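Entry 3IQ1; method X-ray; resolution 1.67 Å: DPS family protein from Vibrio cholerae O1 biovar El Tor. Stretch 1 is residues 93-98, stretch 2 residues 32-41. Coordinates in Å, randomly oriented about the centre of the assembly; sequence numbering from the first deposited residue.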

# COMPACT_ATOMS: atom_id res chain seq x y z
N GLN B 93 -12.20 25.21 32.39
CA GLN B 93 -13.54 25.76 32.40
C GLN B 93 -14.56 24.71 31.98
O GLN B 93 -15.60 24.63 32.52
CB GLN B 93 -13.70 27.01 31.51
CG GLN B 93 -15.14 27.60 31.67
CD GLN B 93 -15.62 28.64 30.63
OE1 GLN B 93 -14.89 29.09 29.82
NE2 GLN B 93 -16.87 28.97 30.70
N ILE B 94 -14.21 23.89 31.01
CA ILE B 94 -15.11 22.80 30.61
C ILE B 94 -15.28 21.84 31.81
O ILE B 94 -14.30 21.46 32.45
CB ILE B 94 -14.57 22.03 29.38
CG1 ILE B 94 -14.56 22.95 28.17
CG2 ILE B 94 -15.42 20.80 29.09
CD1 ILE B 94 -14.01 22.33 26.85
N LYS B 95 -16.53 21.50 32.13
CA LYS B 95 -16.83 20.63 33.26
C LYS B 95 -16.76 19.16 32.87
O LYS B 95 -17.09 18.78 31.73
CB LYS B 95 -18.24 20.93 33.77
CG LYS B 95 -18.47 22.42 34.19
CD LYS B 95 -20.02 22.67 34.42
CE LYS B 95 -20.40 24.11 34.52
NZ LYS B 95 -21.83 24.29 35.00
N GLU B 96 -16.47 18.32 33.84
CA GLU B 96 -16.63 16.86 33.64
C GLU B 96 -18.09 16.54 33.36
O GLU B 96 -19.00 17.01 34.07
CB GLU B 96 -16.11 16.08 34.87
CG GLU B 96 -14.72 16.38 35.27
CD GLU B 96 -14.23 15.45 36.35
OE1 GLU B 96 -14.87 15.42 37.43
OE2 GLU B 96 -13.25 14.71 36.15
N HIS B 97 -18.35 15.78 32.30
CA HIS B 97 -19.69 15.42 31.87
C HIS B 97 -19.72 13.92 31.86
O HIS B 97 -19.02 13.30 31.06
CB HIS B 97 -19.96 15.94 30.45
CG HIS B 97 -21.38 15.79 30.02
ND1 HIS B 97 -21.79 16.14 28.75
CD2 HIS B 97 -22.49 15.36 30.67
CE1 HIS B 97 -23.08 15.90 28.62
NE2 HIS B 97 -23.54 15.44 29.78
N THR B 98 -20.45 13.35 32.80
CA THR B 98 -20.49 11.89 32.95
C THR B 98 -21.92 11.38 32.72
O THR B 98 -22.91 12.11 32.86
CB THR B 98 -20.04 11.46 34.33
OG1 THR B 98 -20.82 12.16 35.32
CG2 THR B 98 -18.52 11.69 34.55
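Stretch 2 32-41: VFYMNTRGYH

Residues 32-41 form a continuous piece of α-helix, part of a longer one that extends in both directions, with i to i+4 hydrogen bonds such as Asn36 N to Val32 O (2.9 Å) and Tyr40 N to Asn36 O (2.9 Å). Residues 93-98 adopt no regular helix or strand; from Ile94 to Thr98 the chain is extended, and it runs along the helix in the same general direction, so that Ile94 lies near Val32 and Phe33 while His97 reaches Asn36 and Tyr40. The backbones come nearest at His97 and Asn36, whose CA atoms are 5.6 Å apart.

Asn36 is the centre of the contact. Its CA-to-CB bond points toward the loop, and its amide, which carries both a donor and an acceptor, suits an extended backbone that offers a carbonyl and an NH two residues apart: Asn36 ND2 donates to Lys95 O (2.8 Å), and Asn36 OD1 accepts from His97 N (2.9 Å). The two bonds straddle Glu96, whose side chain, like that of Lys95, starts away from the helix. A water extends the link by donating to Asn36 O (2.8 Å) and to His97 O (2.7 Å), joining two carbonyls that could not bond to each other.

At the Ile94 end the contact is mainly apolar. Ile94 CD1 packs on Phe33 CB at 3.8 Å, and Ile94 CG2 lies 4.2 Å from Val32 CG1; branched aliphatic side chains fill such a surface without needing polar partners. Val32 CG1 also lies 3.5 Å from Ile94 O.

One turn beyond Asn36, the CA-to-CB bond of Tyr40 points sideways relative to the loop, but the end of the side chain comes nearer, and Tyr40 OH lies 2.7 Å from His97 ND1. His97 suits this place because its CA-to-CB bond points toward the helix and a ring nitrogen can donate or accept, so it can pair with a hydroxyl. This hydrogen bond joins the rings at their edges, with their planes at 81°.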

# COMPACT_ATOMS: atom_id res chain seq x y z
N VAL B 32 -9.98 17.75 29.63
CA VAL B 32 -11.31 17.44 30.17
C VAL B 32 -12.31 17.13 29.07
O VAL B 32 -13.07 16.16 29.16
CB VAL B 32 -11.82 18.54 31.10
CG1 VAL B 32 -13.27 18.22 31.63
CG2 VAL B 32 -10.89 18.73 32.32
N PHE B 33 -12.25 17.87 27.97
CA PHE B 33 -13.15 17.65 26.87
C PHE B 33 -12.90 16.29 26.20
O PHE B 33 -13.86 15.59 25.81
CB PHE B 33 -12.96 18.80 25.90
CG PHE B 33 -13.99 18.91 24.79
CD1 PHE B 33 -15.36 18.93 25.05
CD2 PHE B 33 -13.57 19.14 23.51
CE1 PHE B 33 -16.29 19.11 24.06
CE2 PHE B 33 -14.52 19.32 22.48
CZ PHE B 33 -15.89 19.32 22.77
N TYR B 34 -11.63 15.94 26.00
CA TYR B 34 -11.28 14.67 25.46
C TYR B 34 -11.88 13.53 26.31
O TYR B 34 -12.47 12.56 25.78
CB TYR B 34 -9.76 14.53 25.37
CG TYR B 34 -9.30 13.13 25.06
CD1 TYR B 34 -9.17 12.70 23.73
CD2 TYR B 34 -8.94 12.25 26.07
CE1 TYR B 34 -8.71 11.42 23.44
CE2 TYR B 34 -8.51 10.96 25.77
CZ TYR B 34 -8.41 10.56 24.45
OH TYR B 34 -7.99 9.29 24.12
N MSE B 35 -11.75 13.67 27.62
CA MSE B 35 -12.22 12.67 28.56
C MSE B 35 -13.73 12.56 28.42
O MSE B 35 -14.27 11.45 28.36
CB MSE B 35 -11.81 12.99 30.02
CG MSE B 35 -12.11 11.92 31.04
SE MSE B 35 -10.97 10.37 30.65
CE MSE B 35 -12.30 9.28 30.05
N ASN B 36 -14.42 13.70 28.39
CA ASN B 36 -15.87 13.68 28.17
C ASN B 36 -16.28 12.94 26.90
O ASN B 36 -17.25 12.18 26.87
CB ASN B 36 -16.46 15.10 28.14
CG ASN B 36 -16.40 15.81 29.48
OD1 ASN B 36 -16.15 15.21 30.50
ND2 ASN B 36 -16.59 17.15 29.45
N THR B 37 -15.52 13.17 25.82
CA THR B 37 -15.78 12.59 24.52
C THR B 37 -15.52 11.08 24.52
O THR B 37 -16.26 10.32 23.87
CB THR B 37 -14.99 13.30 23.41
OG1 THR B 37 -15.24 14.70 23.51
CG2 THR B 37 -15.40 12.81 22.01
N ARG B 38 -14.49 10.63 25.27
CA ARG B 38 -14.28 9.22 25.46
C ARG B 38 -15.51 8.61 26.13
O ARG B 38 -15.99 7.54 25.71
CB ARG B 38 -13.02 8.97 26.26
CG ARG B 38 -11.77 9.32 25.48
CD ARG B 38 -11.33 8.20 24.68
NE ARG B 38 -10.43 7.30 25.42
CZ ARG B 38 -9.90 6.23 24.88
NH1 ARG B 38 -10.22 5.89 23.65
NH2 ARG B 38 -9.02 5.47 25.54
N GLY B 39 -16.04 9.29 27.16
CA GLY B 39 -17.26 8.84 27.82
C GLY B 39 -18.43 8.77 26.83
O GLY B 39 -19.23 7.85 26.84
N TYR B 40 -18.56 9.78 25.99
CA TYR B 40 -19.65 9.78 25.02
C TYR B 40 -19.60 8.55 24.12
O TYR B 40 -20.66 7.94 23.82
CB TYR B 40 -19.65 11.04 24.16
CG TYR B 40 -19.75 12.40 24.88
CD1 TYR B 40 -20.28 12.54 26.13
CD2 TYR B 40 -19.34 13.56 24.22
CE1 TYR B 40 -20.38 13.81 26.74
CE2 TYR B 40 -19.44 14.79 24.78
CZ TYR B 40 -19.95 14.95 26.05
OH TYR B 40 -20.06 16.19 26.65
N HIS B 41 -18.39 8.22 23.65
CA HIS B 41 -18.10 7.02 22.86
C HIS B 41 -18.49 5.76 23.57
O HIS B 41 -19.16 4.91 23.01
CB HIS B 41 -16.60 7.05 22.51
CG HIS B 41 -16.03 5.79 21.97
ND1 HIS B 41 -16.30 5.32 20.69
CD2 HIS B 41 -15.11 4.95 22.50
CE1 HIS B 41 -15.60 4.22 20.48
NE2 HIS B 41 -14.88 3.96 21.57
O HOH W 1 -18.78 11.47 29.09